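Local coordinates for nuclease NucT (Helicobacter pylori, PDB 6EHI), which is a nuclease of the PLD-like family, with an alpha/beta fold built around a mixed beta sheet, at residues E32-I38 against I58-Y64; F41-A47 against Q74-L80; Q107-I111 against G120-W124. The protein carries 1 engineered substitution. All coordinates share one frame. Numbering follows the deposited sequence.

Interaction 1 (E32-I38 against I58-Y64)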
loop_
_atom_site.group_PDB
_atom_site.type_symbol
_atom_site.label_atom_id
_atom_site.label_comp_id
_atom_site.label_asym_id
_atom_site.label_seq_id
_atom_site.Cartn_x
_atom_site.Cartn_y
_atom_site.Cartn_z
ATOM N N GLU A 32 -6.861 0.726 -24.033
ATOM C CA GLU A 32 -5.494 0.655 -24.599
ATOM C C GLU A 32 -4.498 -0.237 -23.898
ATOM O O GLU A 32 -3.823 -1.062 -24.537
ATOM C CB GLU A 32 -4.862 2.064 -24.584
ATOM C CG GLU A 32 -5.659 3.086 -25.400
ATOM C CD GLU A 32 -5.643 2.766 -26.883
ATOM O OE1 GLU A 32 -4.586 2.276 -27.348
ATOM O OE2 GLU A 32 -6.655 3.021 -27.580
ATOM N N SER A 33 -4.325 0.001 -22.599
ATOM C CA SER A 33 -3.270 -0.669 -21.873
ATOM C C SER A 33 -3.535 -0.800 -20.385
ATOM O O SER A 33 -4.306 -0.030 -19.764
ATOM C CB SER A 33 -1.938 0.049 -22.012
ATOM O OG SER A 33 -1.976 1.334 -21.462
ATOM N N VAL A 34 -2.917 -1.848 -19.842
ATOM C CA VAL A 34 -3.021 -2.127 -18.408
ATOM C C VAL A 34 -1.638 -2.498 -17.948
ATOM O O VAL A 34 -1.020 -3.455 -18.455
ATOM C CB VAL A 34 -4.049 -3.236 -18.082
ATOM C CG1 VAL A 34 -3.994 -3.573 -16.606
ATOM C CG2 VAL A 34 -5.455 -2.840 -18.448
ATOM N N LYS A 35 -1.112 -1.695 -17.013
ATOM C CA LYS A 35 0.184 -1.867 -16.479
ATOM C C LYS A 35 0.086 -2.129 -14.999
ATOM O O LYS A 35 -0.486 -1.326 -14.246
ATOM C CB LYS A 35 1.044 -0.635 -16.761
ATOM C CG LYS A 35 1.357 -0.401 -18.292
ATOM C CD LYS A 35 2.052 0.937 -18.553
ATOM C CE LYS A 35 2.215 1.191 -20.029
ATOM N NZ LYS A 35 3.337 0.341 -20.521
ATOM N N ILE A 36 0.647 -3.266 -14.545
ATOM C CA ILE A 36 0.419 -3.665 -13.146
ATOM C C ILE A 36 1.727 -4.045 -12.525
ATOM O O ILE A 36 2.568 -4.722 -13.158
ATOM C CB ILE A 36 -0.505 -4.891 -13.056
ATOM C CG1 ILE A 36 -1.890 -4.546 -13.568
ATOM C CG2 ILE A 36 -0.560 -5.535 -11.654
ATOM C CD1 ILE A 36 -2.757 -5.712 -14.109
ATOM N N ALA A 37 1.974 -3.574 -11.299
ATOM C CA ALA A 37 3.044 -4.117 -10.450
ATOM C C ALA A 37 2.417 -4.592 -9.178
ATOM O O ALA A 37 1.727 -3.793 -8.555
ATOM C CB ALA A 37 4.051 -3.059 -10.186
ATOM N N ILE A 38 2.541 -5.880 -8.855
ATOM C CA ILE A 38 1.844 -6.468 -7.719
ATOM C C ILE A 38 2.700 -7.408 -6.970
ATOM O O ILE A 38 3.288 -8.293 -7.547
ATOM C CB ILE A 38 0.548 -7.125 -8.225
ATOM C CG1 ILE A 38 -0.372 -7.582 -7.079
ATOM C CG2 ILE A 38 0.799 -8.165 -9.311
ATOM C CD1 ILE A 38 -0.893 -6.447 -6.238
ATOM N N ILE A 58 -6.326 -5.355 -25.766
ATOM C CA ILE A 58 -5.557 -4.448 -24.897
ATOM C C ILE A 58 -4.269 -5.102 -24.459
ATOM O O ILE A 58 -4.245 -6.293 -24.110
ATOM C CB ILE A 58 -6.446 -4.026 -23.699
ATOM C CG1 ILE A 58 -7.494 -2.917 -24.044
ATOM C CG2 ILE A 58 -5.610 -3.477 -22.527
ATOM C CD1 ILE A 58 -8.670 -3.359 -24.834
ATOM N N LYS A 59 -3.197 -4.332 -24.410
ATOM C CA LYS A 59 -1.895 -4.819 -23.984
ATOM C C LYS A 59 -1.810 -4.760 -22.452
ATOM O O LYS A 59 -1.949 -3.703 -21.872
ATOM C CB LYS A 59 -0.811 -3.982 -24.583
ATOM C CG LYS A 59 -0.773 -4.150 -26.109
ATOM C CD LYS A 59 0.326 -3.335 -26.765
ATOM C CE LYS A 59 1.485 -4.225 -27.179
ATOM N NZ LYS A 59 2.482 -3.345 -27.865
ATOM N N VAL A 60 -1.474 -5.893 -21.840
ATOM C CA VAL A 60 -1.350 -6.030 -20.432
ATOM C C VAL A 60 0.071 -6.398 -20.059
ATOM O O VAL A 60 0.704 -7.267 -20.669
ATOM C CB VAL A 60 -2.303 -7.105 -19.947
ATOM C CG1 VAL A 60 -2.179 -7.263 -18.468
ATOM C CG2 VAL A 60 -3.709 -6.755 -20.348
ATOM N N GLN A 61 0.607 -5.725 -19.061
ATOM C CA GLN A 61 1.945 -6.016 -18.535
ATOM C C GLN A 61 1.807 -6.153 -17.003
ATOM O O GLN A 61 1.101 -5.365 -16.393
ATOM C CB GLN A 61 2.858 -4.869 -18.833
ATOM C CG GLN A 61 3.107 -4.751 -20.330
ATOM C CD GLN A 61 3.856 -3.495 -20.721
ATOM O OE1 GLN A 61 3.531 -2.396 -20.245
ATOM N NE2 GLN A 61 4.915 -3.654 -21.546
ATOM N N ILE A 62 2.369 -7.203 -16.450
ATOM C CA ILE A 62 2.270 -7.475 -15.005
ATOM C C ILE A 62 3.625 -7.793 -14.466
ATOM O O ILE A 62 4.215 -8.754 -14.930
ATOM C CB ILE A 62 1.333 -8.659 -14.776
ATOM C CG1 ILE A 62 0.056 -8.494 -15.606
ATOM C CG2 ILE A 62 0.990 -8.780 -13.274
ATOM C CD1 ILE A 62 -0.927 -9.616 -15.415
ATOM N N ILE A 63 4.178 -6.960 -13.577
ATOM C CA ILE A 63 5.414 -7.236 -12.799
ATOM C C ILE A 63 5.001 -7.836 -11.457
ATOM O O ILE A 63 4.263 -7.172 -10.703
ATOM C CB ILE A 63 6.245 -5.949 -12.567
ATOM C CG1 ILE A 63 6.478 -5.214 -13.901
ATOM C CG2 ILE A 63 7.457 -6.291 -11.764
ATOM C CD1 ILE A 63 7.169 -3.851 -13.828
ATOM N N TYR A 64 5.343 -9.106 -11.190
ATOM C CA TYR A 64 5.120 -9.769 -9.902
ATOM C C TYR A 64 6.353 -9.761 -9.012
ATOM O O TYR A 64 7.532 -9.934 -9.510
ATOM C CB TYR A 64 4.777 -11.190 -10.170
ATOM C CG TYR A 64 3.483 -11.572 -10.847
ATOM C CD1 TYR A 64 3.286 -11.434 -12.266
ATOM C CD2 TYR A 64 2.377 -12.005 -10.079
ATOM C CE1 TYR A 64 2.116 -11.839 -12.873
ATOM C CE2 TYR A 64 1.201 -12.368 -10.689
ATOM C CZ TYR A 64 1.062 -12.288 -12.075
ATOM O OH TYR A 64 -0.124 -12.624 -12.691
#
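Strands 33-38 and 59-64 run side by side in the same direction, at 8° with axes 4.6 Å apart, and every residue faces its counterpart, S33 with K59 through I38 with Y64. The ladder alternates: V34 N to K59 O (2.9 Å), Q61 N to V34 O (2.9 Å), I36 N to Q61 O, I63 N to I36 O and I38 N to I63 O (each 2.8 Å). On one face V34, I36 and I38 interlock with V60, I62 and Y64. The beta-branched V34, I36, I38, V60 and I62 suit the extended backbone, and Y64 ends the row. V34 fits between I58 and V60, with its CG2 4.1 Å from I58 CG2 and its CB 4.2 Å from V60 CG2. Further along, the I38 CG2 methyl fills the notch between I62 CG2 (4.0 Å) and Y64 CD2 (4.2 Å). On the opposite face the small A37 leaves its CB 4.3 Å from I63 CB, and I63 goes on to meet Y152. Next to them K35 leans across to Q61, its NZ donating to Q61 OE1 at 2.8 Å, a polar pair suited to a partly exposed place. Helix 44-54 packs on the first face, I50 against I36, V60 and I62, V53 against I58, with W124 on I36 and I38; helix 142-158 lies on the other through Y152, and strands 108-112 and 86-91 flank the pair.

Interaction 2 (F41-A47 against Q74-L80)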
loop_
_atom_site.group_PDB
_atom_site.type_symbol
_atom_site.label_atom_id
_atom_site.label_comp_id
_atom_site.label_asym_id
_atom_site.label_seq_id
_atom_site.Cartn_x
_atom_site.Cartn_y
_atom_site.Cartn_z
ATOM N N PHE A 41 -0.731 -11.780 -5.976
ATOM C CA PHE A 41 -1.864 -11.701 -6.833
ATOM C C PHE A 41 -2.382 -13.145 -7.008
ATOM O O PHE A 41 -1.895 -13.922 -7.815
ATOM C CB PHE A 41 -1.470 -11.034 -8.146
ATOM C CG PHE A 41 -2.527 -10.932 -9.181
ATOM C CD1 PHE A 41 -3.884 -11.277 -8.948
ATOM C CD2 PHE A 41 -2.167 -10.592 -10.467
ATOM C CE1 PHE A 41 -4.837 -11.206 -9.950
ATOM C CE2 PHE A 41 -3.094 -10.531 -11.518
ATOM C CZ PHE A 41 -4.473 -10.764 -11.246
ATOM N N THR A 42 -3.390 -13.458 -6.222
ATOM C CA THR A 42 -3.996 -14.776 -6.182
ATOM C C THR A 42 -5.499 -14.754 -6.513
ATOM O O THR A 42 -6.084 -15.789 -6.729
ATOM C CB THR A 42 -3.773 -15.434 -4.807
ATOM O OG1 THR A 42 -4.437 -14.621 -3.829
ATOM C CG2 THR A 42 -2.273 -15.629 -4.437
ATOM N N HIS A 43 -6.105 -13.584 -6.566
ATOM C CA HIS A 43 -7.525 -13.390 -6.750
ATOM C C HIS A 43 -7.925 -13.713 -8.171
ATOM O O HIS A 43 -7.738 -12.896 -9.128
ATOM C CB HIS A 43 -7.855 -11.933 -6.381
ATOM C CG HIS A 43 -9.297 -11.729 -6.099
ATOM N ND1 HIS A 43 -10.298 -12.215 -6.911
ATOM C CD2 HIS A 43 -9.910 -11.184 -5.030
ATOM C CE1 HIS A 43 -11.477 -11.897 -6.376
ATOM N NE2 HIS A 43 -11.266 -11.234 -5.260
ATOM N N ARG A 44 -8.570 -14.871 -8.328
ATOM C CA ARG A 44 -8.961 -15.365 -9.658
ATOM C C ARG A 44 -9.959 -14.523 -10.452
ATOM O O ARG A 44 -9.961 -14.562 -11.692
ATOM C CB ARG A 44 -9.448 -16.841 -9.548
ATOM C CG ARG A 44 -8.262 -17.785 -9.313
ATOM C CD ARG A 44 -8.618 -19.262 -9.111
ATOM N NE ARG A 44 -8.919 -19.975 -10.370
ATOM C CZ ARG A 44 -10.128 -20.429 -10.789
ATOM N NH1 ARG A 44 -11.289 -20.248 -10.111
ATOM N NH2 ARG A 44 -10.186 -21.064 -11.965
ATOM N N ASP A 45 -10.834 -13.809 -9.768
ATOM C CA ASP A 45 -11.753 -12.939 -10.479
ATOM C C ASP A 45 -11.027 -11.764 -11.094
ATOM O O ASP A 45 -11.350 -11.380 -12.224
ATOM C CB ASP A 45 -12.951 -12.454 -9.645
ATOM C CG ASP A 45 -13.873 -13.626 -9.148
ATOM O OD1 ASP A 45 -13.920 -14.696 -9.790
ATOM O OD2 ASP A 45 -14.515 -13.441 -8.112
ATOM N N ILE A 46 -10.006 -11.225 -10.414
ATOM C CA ILE A 46 -9.264 -10.129 -11.033
ATOM C C ILE A 46 -8.461 -10.659 -12.253
ATOM O O ILE A 46 -8.308 -9.927 -13.212
ATOM C CB ILE A 46 -8.282 -9.470 -10.025
ATOM C CG1 ILE A 46 -9.053 -8.858 -8.839
ATOM C CG2 ILE A 46 -7.541 -8.323 -10.683
ATOM C CD1 ILE A 46 -8.250 -8.406 -7.657
ATOM N N ALA A 47 -7.891 -11.837 -12.141
ATOM C CA ALA A 47 -7.179 -12.448 -13.264
ATOM C C ALA A 47 -8.142 -12.630 -14.462
ATOM O O ALA A 47 -7.772 -12.401 -15.602
ATOM C CB ALA A 47 -6.535 -13.761 -12.897
ATOM N N GLN A 74 -0.441 -20.943 -6.305
ATOM C CA GLN A 74 -1.634 -20.137 -6.002
ATOM C C GLN A 74 -1.503 -18.797 -6.708
ATOM O O GLN A 74 -2.517 -18.071 -6.796
ATOM C CB GLN A 74 -1.800 -19.860 -4.507
ATOM C CG GLN A 74 -2.613 -20.928 -3.765
ATOM C CD GLN A 74 -1.854 -22.199 -3.701
ATOM O OE1 GLN A 74 -0.858 -22.281 -2.977
ATOM N NE2 GLN A 74 -2.298 -23.210 -4.466
ATOM N N SER A 75 -0.312 -18.484 -7.205
ATOM C CA SER A 75 -0.126 -17.216 -7.991
ATOM C C SER A 75 -0.775 -17.318 -9.316
ATOM O O SER A 75 -0.829 -18.381 -9.913
ATOM C CB SER A 75 1.322 -16.865 -8.163
ATOM O OG SER A 75 1.501 -15.758 -9.097
ATOM N N THR A 76 -1.324 -16.197 -9.777
ATOM C CA THR A 76 -1.929 -16.080 -11.106
ATOM C C THR A 76 -0.900 -16.044 -12.268
ATOM O O THR A 76 -1.310 -16.090 -13.434
ATOM C CB THR A 76 -2.823 -14.854 -11.243
ATOM O OG1 THR A 76 -2.062 -13.676 -10.909
ATOM C CG2 THR A 76 -4.044 -14.878 -10.331
ATOM N N ILE A 77 0.392 -15.906 -11.967
ATOM C CA ILE A 77 1.389 -15.734 -13.030
ATOM C C ILE A 77 1.323 -16.856 -14.079
ATOM O O ILE A 77 1.328 -16.562 -15.254
ATOM C CB ILE A 77 2.831 -15.448 -12.492
ATOM C CG1 ILE A 77 3.730 -14.988 -13.611
ATOM C CG2 ILE A 77 3.429 -16.598 -11.663
ATOM C CD1 ILE A 77 5.009 -14.366 -13.118
ATOM N N GLY A 78 1.222 -18.104 -13.601
ATOM C CA GLY A 78 1.102 -19.246 -14.500
ATOM C C GLY A 78 -0.147 -19.237 -15.349
ATOM O O GLY A 78 -0.096 -19.535 -16.505
ATOM N N TYR A 79 -1.244 -18.801 -14.773
ATOM C CA TYR A 79 -2.565 -18.726 -15.416
ATOM C C TYR A 79 -2.525 -17.644 -16.498
ATOM O O TYR A 79 -3.132 -17.802 -17.514
ATOM C CB TYR A 79 -3.633 -18.538 -14.288
ATOM C CG TYR A 79 -5.101 -18.369 -14.659
ATOM C CD1 TYR A 79 -5.842 -19.419 -15.233
ATOM C CD2 TYR A 79 -5.782 -17.178 -14.365
ATOM C CE1 TYR A 79 -7.194 -19.266 -15.560
ATOM C CE2 TYR A 79 -7.132 -17.027 -14.678
ATOM C CZ TYR A 79 -7.830 -18.069 -15.269
ATOM O OH TYR A 79 -9.156 -17.890 -15.562
ATOM N N LEU A 80 -1.716 -16.571 -16.322
ATOM C CA LEU A 80 -1.710 -15.479 -17.250
ATOM C C LEU A 80 -0.519 -15.440 -18.186
ATOM O O LEU A 80 -0.536 -14.738 -19.215
ATOM C CB LEU A 80 -1.795 -14.151 -16.454
ATOM C CG LEU A 80 -3.088 -13.902 -15.700
ATOM C CD1 LEU A 80 -2.928 -12.644 -14.903
ATOM C CD2 LEU A 80 -4.167 -13.668 -16.742
HETATM O O HOH W 1 -5.028 -18.568 -6.686
#
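T76 lays its CG2 methyl over the face of the F41 ring, 4.0 Å from the centroid and 21° off the normal, a CH-pi contact that a compact beta-branched residue makes easily. Its backbone joins in, T76 N donating to F41 O at 3.1 Å, while its hydroxyl pairs with that of Y64. The same methyl is 3.7 Å from A47 CB. A47 projects from the first turn of its helix into a hollow lined by T76, Y79 and L80, where alanine is small enough to fit: its CB lies 3.8 Å from Y79 CE2, at the ring edge, and 4.3 Å from L80 CD1. L80 CD1 also reaches F41 CE2 (4.0 Å), closing the apolar patch. Toward the T42 end, a water donates to T42 O (3.0 Å) and Q74 O (2.6 Å). Both segments prepare a helix start: S75 OG, also bonded to N69, accepts from I77 N at 3.1 Å, and H43 ND1 takes a weak capping bond from D45 N at 3.3 Å. The contact lies past the C-terminal ends of the adjacent parallel strands 33-38 and 59-65, at the start of helix 44-54 of a beta-alpha-beta unit.

Interaction 3 (Q107-I111 against G120-W124). With ACT (acetate ion), chain M.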
loop_
_atom_site.group_PDB
_atom_site.type_symbol
_atom_site.label_atom_id
_atom_site.label_comp_id
_atom_site.label_asym_id
_atom_site.label_seq_id
_atom_site.Cartn_x
_atom_site.Cartn_y
_atom_site.Cartn_z
ATOM N N GLN A 107 5.029 -3.086 -4.371
ATOM C CA GLN A 107 3.974 -2.302 -4.920
ATOM C C GLN A 107 2.668 -3.045 -5.215
ATOM O O GLN A 107 2.683 -4.259 -5.446
ATOM C CB GLN A 107 4.411 -1.672 -6.249
ATOM C CG GLN A 107 5.574 -0.695 -6.050
ATOM C CD GLN A 107 6.017 -0.053 -7.340
ATOM O OE1 GLN A 107 5.425 -0.303 -8.456
ATOM N NE2 GLN A 107 7.078 0.708 -7.232
ATOM N N LYS A 108 1.508 -2.348 -5.118
ATOM C CA LYS A 108 0.222 -2.902 -5.576
ATOM C C LYS A 108 -0.387 -1.760 -6.404
ATOM O O LYS A 108 -1.128 -0.945 -5.866
ATOM C CB LYS A 108 -0.718 -3.261 -4.393
ATOM C CG LYS A 108 -0.061 -4.057 -3.262
ATOM C CD LYS A 108 0.558 -3.284 -2.102
ATOM C CE LYS A 108 0.800 -4.110 -0.835
ATOM N NZ LYS A 108 1.891 -5.089 -1.011
ATOM N N VAL A 109 -0.083 -1.779 -7.708
ATOM C CA VAL A 109 -0.317 -0.628 -8.550
ATOM C C VAL A 109 -0.923 -1.099 -9.840
ATOM O O VAL A 109 -0.398 -2.050 -10.417
ATOM C CB VAL A 109 1.026 0.070 -8.790
ATOM C CG1 VAL A 109 0.918 1.119 -9.882
ATOM C CG2 VAL A 109 1.539 0.697 -7.515
ATOM N N ALA A 110 -1.978 -0.417 -10.288
ATOM C CA ALA A 110 -2.489 -0.656 -11.635
ATOM C C ALA A 110 -2.628 0.698 -12.392
ATOM O O ALA A 110 -3.226 1.651 -11.854
ATOM C CB ALA A 110 -3.775 -1.346 -11.633
ATOM N N ILE A 111 -1.987 0.798 -13.546
ATOM C CA ILE A 111 -2.116 2.000 -14.397
ATOM C C ILE A 111 -2.978 1.636 -15.612
ATOM O O ILE A 111 -2.593 0.791 -16.410
ATOM C CB ILE A 111 -0.783 2.480 -14.870
ATOM C CG1 ILE A 111 0.268 2.619 -13.713
ATOM C CG2 ILE A 111 -0.946 3.840 -15.560
ATOM C CD1 ILE A 111 1.674 2.774 -14.164
ATOM N N GLY A 120 -2.186 1.722 -3.170
ATOM C CA GLY A 120 -2.686 1.471 -1.815
ATOM C C GLY A 120 -2.024 0.232 -1.211
ATOM O O GLY A 120 -0.893 -0.137 -1.591
ATOM N N SER A 121 -2.669 -0.344 -0.225
ATOM C CA SER A 121 -2.067 -1.394 0.602
ATOM C C SER A 121 -2.458 -2.771 0.199
ATOM O O SER A 121 -1.847 -3.706 0.699
ATOM C CB SER A 121 -2.485 -1.183 2.079
ATOM O OG SER A 121 -3.908 -1.236 2.285
ATOM N N ALA A 122 -3.468 -2.901 -0.644
ATOM C CA ALA A 122 -4.117 -4.204 -0.781
ATOM C C ALA A 122 -3.384 -5.070 -1.852
ATOM O O ALA A 122 -3.417 -4.734 -2.993
ATOM C CB ALA A 122 -5.538 -4.035 -1.231
ATOM N N ASN A 123 -2.941 -6.250 -1.413
ATOM C CA ASN A 123 -2.560 -7.294 -2.333
ATOM C C ASN A 123 -3.798 -7.808 -3.026
ATOM O O ASN A 123 -4.960 -7.571 -2.554
ATOM C CB ASN A 123 -1.803 -8.387 -1.616
ATOM C CG ASN A 123 -0.399 -7.905 -1.152
ATOM O OD1 ASN A 123 0.332 -7.268 -1.954
ATOM N ND2 ASN A 123 0.014 -8.247 0.082
ATOM N N TRP A 124 -3.617 -8.408 -4.184
ATOM C CA TRP A 124 -4.745 -8.832 -5.050
ATOM C C TRP A 124 -5.073 -10.268 -4.703
ATOM O O TRP A 124 -4.779 -11.195 -5.421
ATOM C CB TRP A 124 -4.460 -8.609 -6.532
ATOM C CG TRP A 124 -4.387 -7.161 -6.944
ATOM C CD1 TRP A 124 -4.365 -6.105 -6.114
ATOM C CD2 TRP A 124 -4.206 -6.656 -8.236
ATOM N NE1 TRP A 124 -4.332 -4.964 -6.851
ATOM C CE2 TRP A 124 -4.214 -5.292 -8.155
ATOM C CE3 TRP A 124 -4.108 -7.269 -9.526
ATOM C CZ2 TRP A 124 -4.063 -4.462 -9.266
ATOM C CZ3 TRP A 124 -4.080 -6.489 -10.601
ATOM C CH2 TRP A 124 -4.013 -5.090 -10.486
HETATM C C ACT M . -4.205 -1.695 -4.405
HETATM O O ACT M . -4.052 -1.281 -3.192
HETATM O OXT ACT M . -4.223 -2.911 -4.663
HETATM C CH3 ACT M . -4.412 -0.772 -5.567
HETATM O O HOH W 2 0.400 0.116 -3.902
#
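One lysine side chain threads past three successive carbonyl oxygens: K108 CD lies 3.5 Å from G120 O, K108 CE 3.1 Å from S121 O and K108 CB 3.4 Å from A122 O. The long chain then delivers its ammonium to the amide of N123, K108 NZ donating to N123 OD1 at 2.8 Å, with N106 O as a further acceptor. The loop thus wraps around the lysine, its end-to-end direction 88° from that of the strand. A water bridges the backbones as well, accepting from K108 N (3.0 Å) and donating to K108 O and G120 O (2.7 Å each). The sequence here is the HKD motif of the PLD-like family, HxK followed by D and GSxN: K108, D113, G120, S121 and N123 fit it, and N106 stands at the histidine position, so it is probably the engineered substitution. G120 has backbone angles that call for glycine, and a CB there would also clash with a bound acetate. That ion is held by A122 N, 3.1 Å from its O atom, and by W124 NE1, 3.0 Å from its OXT. W124 CH2 also meets A110 CB at 3.9 Å, a small methyl at the indole edge. S121 OG binds V135 N and E134. Across the dimer interface K108 packs on S121 of the second subunit, and S121 on K108 of that subunit.

How the interactions relate
From the N terminus, strand 33-38 leads through F41 into helix 44-54 and back along strand 59-65; interaction 1 closes this beta-alpha-beta unit. Interaction 2 opens at F41-A47, inside that loop, but closes at Q74-L80, beyond it, so the two cross. They meet where Y64 OH lies 2.8 Å from T76 OG1, a probable hydrogen bond. Interaction 3 follows in series, closing the short hairpin region between Q107 and W124. It joins interaction 1 through the sheet, V109 N lying 2.8 Å from A37 O, and interaction 2 through W124 O, 2.8 Å from T42 N. Strands, helix start and motif loop are thereby tied together.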